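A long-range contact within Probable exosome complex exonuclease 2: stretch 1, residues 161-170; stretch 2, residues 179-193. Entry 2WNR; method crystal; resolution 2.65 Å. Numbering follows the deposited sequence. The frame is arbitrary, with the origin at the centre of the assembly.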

ATOM      1  N   ALA A 161       8.054  -7.174 -29.548  1.00 19.93           N
ATOM      2  CA  ALA A 161       6.823  -6.412 -29.367  1.00 21.09           C
ATOM      3  C   ALA A 161       6.961  -4.962 -29.850  1.00 22.13           C
ATOM      4  O   ALA A 161       6.036  -4.399 -30.439  1.00 20.62           O
ATOM      5  CB  ALA A 161       6.391  -6.459 -27.919  1.00 20.74           C
ATOM      6  N   LEU A 162       8.128  -4.376 -29.608  1.00 22.52           N
ATOM      7  CA  LEU A 162       8.400  -3.003 -30.009  1.00 21.86           C
ATOM      8  C   LEU A 162       8.390  -2.849 -31.522  1.00 22.71           C
ATOM      9  O   LEU A 162       7.908  -1.847 -32.053  1.00 22.07           O
ATOM     10  CB  LEU A 162       9.742  -2.530 -29.449  1.00 21.99           C
ATOM     11  CG  LEU A 162       9.756  -2.205 -27.955  1.00 19.23           C
ATOM     12  CD1 LEU A 162      11.167  -2.029 -27.424  1.00 20.60           C
ATOM     13  CD2 LEU A 162       8.866  -1.051 -27.583  1.00 17.65           C
ATOM     14  N   LEU A 163       8.936  -3.849 -32.203  1.00 22.29           N
ATOM     15  CA  LEU A 163       8.964  -3.881 -33.655  1.00 22.31           C
ATOM     16  C   LEU A 163       7.556  -4.056 -34.231  1.00 22.16           C
ATOM     17  O   LEU A 163       7.240  -3.538 -35.312  1.00 21.34           O
ATOM     18  CB  LEU A 163       9.858  -5.030 -34.090  1.00 22.04           C
ATOM     19  CG  LEU A 163      11.324  -4.802 -34.476  1.00 22.75           C
ATOM     20  CD1 LEU A 163      11.901  -3.375 -34.283  1.00 23.40           C
ATOM     21  CD2 LEU A 163      12.249  -5.903 -33.991  1.00 21.50           C
ATOM     22  N   ASP A 164       6.724  -4.786 -33.487  1.00 22.01           N
ATOM     23  CA  ASP A 164       5.345  -5.058 -33.862  1.00 21.41           C
ATOM     24  C   ASP A 164       4.425  -3.867 -33.601  1.00 20.83           C
ATOM     25  O   ASP A 164       3.313  -3.815 -34.120  1.00 21.31           O
ATOM     26  CB  ASP A 164       4.831  -6.276 -33.092  1.00 21.10           C
ATOM     27  CG  ASP A 164       3.418  -6.668 -33.494  1.00 22.36           C
ATOM     28  OD1 ASP A 164       3.229  -7.101 -34.656  1.00 21.84           O
ATOM     29  OD2 ASP A 164       2.506  -6.541 -32.648  1.00 20.59           O
ATOM     30  N   THR A 165       4.889  -2.921 -32.790  1.00 20.69           N
ATOM     31  CA  THR A 165       4.054  -1.803 -32.353  1.00 21.40           C
ATOM     32  C   THR A 165       3.703  -0.852 -33.489  1.00 21.50           C
ATOM     33  O   THR A 165       4.562  -0.469 -34.289  1.00 20.68           O
ATOM     34  CB  THR A 165       4.697  -1.023 -31.186  1.00 21.38           C
ATOM     35  OG1 THR A 165       5.098  -1.939 -30.164  1.00 22.06           O
ATOM     36  CG2 THR A 165       3.716  -0.036 -30.587  1.00 20.51           C
ATOM     37  N   ARG A 166       2.418  -0.513 -33.557  1.00 21.73           N
ATOM     38  CA  ARG A 166       1.910   0.532 -34.439  1.00 23.36           C
ATOM     39  C   ARG A 166       1.115   1.498 -33.566  1.00 23.69           C
ATOM     40  O   ARG A 166       0.286   1.064 -32.766  1.00 25.19           O
ATOM     41  CB  ARG A 166       1.009  -0.055 -35.538  1.00 23.12           C
ATOM     42  CG  ARG A 166       1.663  -1.099 -36.445  1.00 23.65           C
ATOM     43  CD  ARG A 166       2.613  -0.473 -37.489  1.00 27.27           C
ATOM     44  NE  ARG A 166       3.333  -1.492 -38.267  1.00 27.27           N
ATOM     45  CZ  ARG A 166       4.406  -2.165 -37.839  1.00 26.08           C
ATOM     46  NH1 ARG A 166       4.917  -1.946 -36.626  1.00 23.90           N
ATOM     47  NH2 ARG A 166       4.971  -3.071 -38.631  1.00 23.28           N
ATOM     48  N   ILE A 167       1.383   2.797 -33.694  1.00 22.74           N
ATOM     49  CA  ILE A 167       0.679   3.808 -32.891  1.00 22.77           C
ATOM     50  C   ILE A 167       0.032   4.891 -33.750  1.00 23.01           C
ATOM     51  O   ILE A 167       0.546   5.216 -34.823  1.00 23.81           O
ATOM     52  CB  ILE A 167       1.588   4.469 -31.821  1.00 23.32           C
ATOM     53  CG1 ILE A 167       2.739   5.250 -32.466  1.00 23.19           C
ATOM     54  CG2 ILE A 167       2.103   3.432 -30.842  1.00 22.27           C
ATOM     55  CD1 ILE A 167       3.378   6.276 -31.543  1.00 24.76           C
ATOM     56  N   PRO A 168      -1.100   5.452 -33.286  1.00 22.82           N
ATOM     57  CA  PRO A 168      -1.776   6.505 -34.044  1.00 23.00           C
ATOM     58  C   PRO A 168      -0.916   7.762 -34.177  1.00 22.42           C
ATOM     59  O   PRO A 168      -0.110   8.066 -33.290  1.00 22.04           O
ATOM     60  CB  PRO A 168      -3.025   6.799 -33.209  1.00 22.89           C
ATOM     61  CG  PRO A 168      -2.689   6.329 -31.840  1.00 24.11           C
ATOM     62  CD  PRO A 168      -1.817   5.135 -32.037  1.00 22.94           C
ATOM     63  N   ALA A 169      -1.072   8.465 -35.295  1.00 21.97           N
ATOM     64  CA  ALA A 169      -0.381   9.723 -35.506  1.00 22.04           C
ATOM     65  C   ALA A 169      -0.941  10.767 -34.554  1.00 21.99           C
ATOM     66  O   ALA A 169      -2.156  10.932 -34.437  1.00 22.03           O
ATOM     67  CB  ALA A 169      -0.526  10.178 -36.941  1.00 22.49           C
ATOM     68  N   ALA A 170      -0.043  11.448 -33.855  1.00 21.92           N
ATOM     69  CA  ALA A 170      -0.428  12.534 -32.971  1.00 21.92           C
ATOM     70  C   ALA A 170      -0.077  13.902 -33.591  1.00 21.44           C
ATOM     71  O   ALA A 170       1.091  14.295 -33.652  1.00 19.02           O
ATOM     72  CB  ALA A 170       0.218  12.353 -31.606  1.00 20.94           C
ATOM     73  N   ILE A 179      -5.442  13.092 -31.725  1.00 35.04           N
ATOM     74  CA  ILE A 179      -5.064  11.730 -32.105  1.00 37.08           C
ATOM     75  C   ILE A 179      -5.668  11.397 -33.479  1.00 38.13           C
ATOM     76  O   ILE A 179      -6.877  11.517 -33.685  1.00 38.72           O
ATOM     77  CB  ILE A 179      -5.486  10.684 -31.045  1.00 36.12           C
ATOM     78  CG1 ILE A 179      -4.672  10.866 -29.758  1.00 38.28           C
ATOM     79  CG2 ILE A 179      -5.302   9.275 -31.585  1.00 37.26           C
ATOM     80  CD1 ILE A 179      -5.088   9.942 -28.584  1.00 40.82           C
ATOM     81  N   ASN A 180      -4.815  11.000 -34.418  1.00 38.95           N
ATOM     82  CA  ASN A 180      -5.260  10.591 -35.744  1.00 39.99           C
ATOM     83  C   ASN A 180      -5.018   9.097 -35.954  1.00 40.71           C
ATOM     84  O   ASN A 180      -3.907   8.677 -36.291  1.00 40.36           O
ATOM     85  CB  ASN A 180      -4.556  11.427 -36.821  1.00 40.73           C
ATOM     86  CG  ASN A 180      -5.139  11.221 -38.211  1.00 40.99           C
ATOM     87  OD1 ASN A 180      -5.879  10.270 -38.457  1.00 43.61           O
ATOM     88  ND2 ASN A 180      -4.797  12.119 -39.132  1.00 39.42           N
ATOM     89  N   ARG A 181      -6.072   8.308 -35.757  1.00 41.63           N
ATOM     90  CA  ARG A 181      -6.000   6.844 -35.829  1.00 42.20           C
ATOM     91  C   ARG A 181      -6.073   6.288 -37.266  1.00 41.89           C
ATOM     92  O   ARG A 181      -5.992   5.075 -37.478  1.00 42.02           O
ATOM     93  CB  ARG A 181      -7.072   6.217 -34.922  1.00 42.28           C
ATOM     94  CG  ARG A 181      -7.032   4.694 -34.824  1.00 45.56           C
ATOM     95  CD  ARG A 181      -7.891   4.188 -33.687  1.00 51.95           C
ATOM     96  NE  ARG A 181      -7.099   3.914 -32.487  1.00 60.39           N
ATOM     97  CZ  ARG A 181      -6.899   4.770 -31.484  1.00 62.71           C
ATOM     98  NH1 ARG A 181      -7.429   5.991 -31.511  1.00 62.50           N
ATOM     99  NH2 ARG A 181      -6.161   4.396 -30.443  1.00 60.99           N
ATOM    100  N   GLU A 182      -6.211   7.171 -38.252  1.00 41.51           N
ATOM    101  CA  GLU A 182      -6.169   6.745 -39.653  1.00 42.32           C
ATOM    102  C   GLU A 182      -4.735   6.408 -40.078  1.00 41.80           C
ATOM    103  O   GLU A 182      -4.489   5.357 -40.674  1.00 41.92           O
ATOM    104  CB  GLU A 182      -6.792   7.794 -40.598  1.00 42.39           C
ATOM    105  CG  GLU A 182      -8.120   8.435 -40.134  1.00 43.72           C
ATOM    106  CD  GLU A 182      -9.175   7.431 -39.674  1.00 44.24           C
ATOM    107  OE1 GLU A 182     -10.103   7.146 -40.460  1.00 44.71           O
ATOM    108  OE2 GLU A 182      -9.084   6.935 -38.528  1.00 42.11           O
ATOM    109  N   LYS A 183      -3.798   7.299 -39.756  1.00 41.11           N
ATOM    110  CA  LYS A 183      -2.383   7.095 -40.069  1.00 40.00           C
ATOM    111  C   LYS A 183      -1.668   6.374 -38.919  1.00 38.31           C
ATOM    112  O   LYS A 183      -1.156   7.010 -37.995  1.00 37.47           O
ATOM    113  CB  LYS A 183      -1.712   8.440 -40.388  1.00 40.64           C
ATOM    114  CG  LYS A 183      -0.291   8.352 -40.959  1.00 42.73           C
ATOM    115  CD  LYS A 183       0.251   9.749 -41.268  1.00 45.70           C
ATOM    116  CE  LYS A 183       1.527   9.710 -42.102  1.00 45.77           C
ATOM    117  NZ  LYS A 183       1.756  11.010 -42.806  1.00 45.80           N
ATOM    118  N   MET A 184      -1.654   5.041 -38.986  1.00 36.62           N
ATOM    119  CA  MET A 184      -0.942   4.207 -38.015  1.00 34.92           C
ATOM    120  C   MET A 184       0.543   4.132 -38.359  1.00 33.73           C
ATOM    121  O   MET A 184       0.908   3.887 -39.507  1.00 33.04           O
ATOM    122  CB  MET A 184      -1.548   2.799 -37.951  1.00 34.68           C
ATOM    123  CG  MET A 184      -2.941   2.740 -37.343  1.00 34.50           C
ATOM    124  SD  MET A 184      -3.050   3.491 -35.704  1.00 37.19           S
ATOM    125  CE  MET A 184      -2.330   2.212 -34.676  1.00 36.57           C
ATOM    126  N   GLN A 185       1.393   4.344 -37.358  1.00 32.17           N
ATOM    127  CA  GLN A 185       2.832   4.448 -37.582  1.00 31.82           C
ATOM    128  C   GLN A 185       3.650   3.475 -36.730  1.00 30.89           C
ATOM    129  O   GLN A 185       3.297   3.200 -35.576  1.00 31.46           O
ATOM    130  CB  GLN A 185       3.310   5.885 -37.333  1.00 32.30           C
ATOM    131  CG  GLN A 185       2.820   6.904 -38.370  1.00 35.67           C
ATOM    132  CD  GLN A 185       3.421   8.293 -38.181  1.00 38.18           C
ATOM    133  OE1 GLN A 185       3.388   8.861 -37.086  1.00 38.16           O
ATOM    134  NE2 GLN A 185       3.962   8.851 -39.257  1.00 38.09           N
ATOM    135  N   PRO A 186       4.746   2.940 -37.298  1.00 28.60           N
ATOM    136  CA  PRO A 186       5.677   2.161 -36.490  1.00 26.68           C
ATOM    137  C   PRO A 186       6.393   3.066 -35.497  1.00 25.36           C
ATOM    138  O   PRO A 186       6.433   4.284 -35.699  1.00 23.56           O
ATOM    139  CB  PRO A 186       6.674   1.625 -37.522  1.00 26.02           C
ATOM    140  CG  PRO A 186       5.940   1.652 -38.810  1.00 27.47           C
ATOM    141  CD  PRO A 186       5.076   2.869 -38.732  1.00 28.50           C
ATOM    142  N   LEU A 187       6.928   2.484 -34.426  1.00 24.15           N
ATOM    143  CA  LEU A 187       7.775   3.238 -33.510  1.00 24.47           C
ATOM    144  C   LEU A 187       9.084   3.589 -34.216  1.00 26.25           C
ATOM    145  O   LEU A 187       9.590   2.780 -34.998  1.00 25.68           O
ATOM    146  CB  LEU A 187       8.069   2.451 -32.236  1.00 22.16           C
ATOM    147  CG  LEU A 187       6.930   2.135 -31.266  1.00 19.98           C
ATOM    148  CD1 LEU A 187       7.459   1.310 -30.106  1.00 15.56           C
ATOM    149  CD2 LEU A 187       6.251   3.392 -30.758  1.00 18.28           C
ATOM    150  N   PRO A 188       9.626   4.801 -33.958  1.00 28.58           N
ATOM    151  CA  PRO A 188      10.945   5.144 -34.501  1.00 29.17           C
ATOM    152  C   PRO A 188      12.020   4.244 -33.878  1.00 29.19           C
ATOM    153  O   PRO A 188      12.470   4.475 -32.749  1.00 29.22           O
ATOM    154  CB  PRO A 188      11.129   6.614 -34.096  1.00 29.81           C
ATOM    155  CG  PRO A 188      10.215   6.807 -32.912  1.00 30.09           C
ATOM    156  CD  PRO A 188       9.047   5.902 -33.159  1.00 28.56           C
ATOM    157  N   VAL A 189      12.389   3.201 -34.613  1.00 28.72           N
ATOM    158  CA  VAL A 189      13.383   2.242 -34.159  1.00 28.09           C
ATOM    159  C   VAL A 189      14.706   2.584 -34.830  1.00 28.02           C
ATOM    160  O   VAL A 189      14.823   2.511 -36.053  1.00 28.34           O
ATOM    161  CB  VAL A 189      12.957   0.789 -34.488  1.00 28.19           C
ATOM    162  CG1 VAL A 189      14.065  -0.193 -34.143  1.00 26.56           C
ATOM    163  CG2 VAL A 189      11.674   0.430 -33.746  1.00 26.85           C
ATOM    164  N   ASN A 190      15.692   2.975 -34.026  1.00 27.15           N
ATOM    165  CA  ASN A 190      17.004   3.348 -34.552  1.00 26.21           C
ATOM    166  C   ASN A 190      17.921   2.154 -34.791  1.00 25.60           C
ATOM    167  O   ASN A 190      18.695   2.135 -35.757  1.00 24.13           O
ATOM    168  CB  ASN A 190      17.681   4.366 -33.633  1.00 26.84           C
ATOM    169  CG  ASN A 190      17.216   5.792 -33.890  1.00 27.19           C
ATOM    170  OD1 ASN A 190      16.654   6.101 -34.942  1.00 25.55           O
ATOM    171  ND2 ASN A 190      17.457   6.670 -32.925  1.00 31.82           N
ATOM    172  N   ARG A 191      17.824   1.167 -33.899  1.00 24.98           N
ATOM    173  CA  ARG A 191      18.657  -0.037 -33.930  1.00 25.00           C
ATOM    174  C   ARG A 191      18.136  -1.124 -32.989  1.00 24.78           C
ATOM    175  O   ARG A 191      17.261  -0.879 -32.163  1.00 24.41           O
ATOM    176  CB  ARG A 191      20.125   0.286 -33.614  1.00 26.29           C
ATOM    177  CG  ARG A 191      20.377   1.275 -32.468  1.00 26.47           C
ATOM    178  CD  ARG A 191      21.849   1.649 -32.442  1.00 28.48           C
ATOM    179  NE  ARG A 191      22.125   2.902 -31.740  1.00 35.10           N
ATOM    180  CZ  ARG A 191      22.042   4.120 -32.280  1.00 36.00           C
ATOM    181  NH1 ARG A 191      22.329   5.188 -31.545  1.00 34.71           N
ATOM    182  NH2 ARG A 191      21.665   4.282 -33.543  1.00 33.07           N
ATOM    183  N   LYS A 192      18.673  -2.331 -33.134  1.00 24.13           N
ATOM    184  CA  LYS A 192      18.265  -3.457 -32.303  1.00 22.76           C
ATOM    185  C   LYS A 192      19.389  -3.871 -31.376  1.00 21.70           C
ATOM    186  O   LYS A 192      20.564  -3.641 -31.664  1.00 22.08           O
ATOM    187  CB  LYS A 192      17.843  -4.651 -33.162  1.00 23.24           C
ATOM    188  CG  LYS A 192      16.398  -4.604 -33.641  1.00 22.21           C
ATOM    189  CD  LYS A 192      16.189  -5.466 -34.879  1.00 18.02           C
ATOM    190  CE  LYS A 192      16.498  -4.686 -36.139  1.00 25.05           C
ATOM    191  NZ  LYS A 192      16.477  -5.559 -37.345  1.00 29.32           N
ATOM    192  N   ALA A 193      19.007  -4.463 -30.253  1.00 20.75           N
ATOM    193  CA  ALA A 193      19.942  -5.052 -29.313  1.00 20.28           C
ATOM    194  C   ALA A 193      19.268  -6.271 -28.697  1.00 21.59           C
ATOM    195  O   ALA A 193      18.045  -6.286 -28.518  1.00 22.65           O
ATOM    196  CB  ALA A 193      20.312  -4.056 -28.250  1.00 17.07           C
TER

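The strand running through Ile167 to Ala169 packs antiparallel against two segments of the second stretch, which turns a corner at Arg181, Glu182 and Lys183 and so meets the strand first with Ile179 and Asn180, then with Met184 and Gln185. Together the two stretches bury 866 Å². Two strong backbone hydrogen bonds fix the register at one end: Ile167 N donates to Gln185 O (2.7 Å) and Gln185 N returns a bond to Ile167 O (2.8 Å). At the other, Asn180 N donates to Ala169 O at 2.7 Å. The corner falls opposite Ala169, whose amide is shared between two carbonyls, with weak, bent bonds from Ala169 N to Asn180 O (3.0 Å) and to Lys183 O (3.1 Å).

Pro168 has no amide hydrogen to give, and its contribution is one of shape. Its ring sits between Ile179 and Met184, with Pro168 CB 3.7 Å from Ile179 CG2 and Pro168 CD 4.0 Å from Met184 CE. The Met184 side chain, m at all three chi angles, curls back over the strand instead of extending from it; Met184 SD comes within 3.7 Å of Pro168 CA, and Met184 CE lies 3.4 Å from Arg166 O. The guanidinium of Arg181 lays one face over the same proline, Arg181 NH2 being 4.2 Å from Pro168 CG.

On the face that carries Ile167 and Ala169, the small methyl of Ala169 fits among larger neighbours: Ala169 CB is 4.2 Å from Asn180 CB, 4.0 Å from Lys183 CB and 4.1 Å from Gln185 OE1. The ends of the Asn180 and Lys183 side chains lead away, so it is their first carbons that approach the alanine.

Beyond the paired strands, Leu187 is the principal bump. Its CA-to-CB bond points sideways, but its end swings nearer and lodges among three residues of the first stretch: Leu187 CD1 is 3.7 Å from Leu162 CD2 and 3.8 Å from Thr165 CB, while Leu187 CD2 is 4.1 Å from Ile167 CD1. Thr165 is itself held to the helix by a hydrogen bond from Thr165 OG1 to Ala161 O (2.6 Å).

Farther along, Leu163 reaches back although its CA-to-CB bond points away, placing Leu163 CD1 3.8 Å from Val189 CG2 and Leu163 CD2 4.1 Å from Lys192 CD. Arg166 folds back as well: Arg166 NH1 donates to Leu163 O (3.1 Å) and Thr165 O (2.8 Å), and Pro186 CB covers one face of the guanidinium.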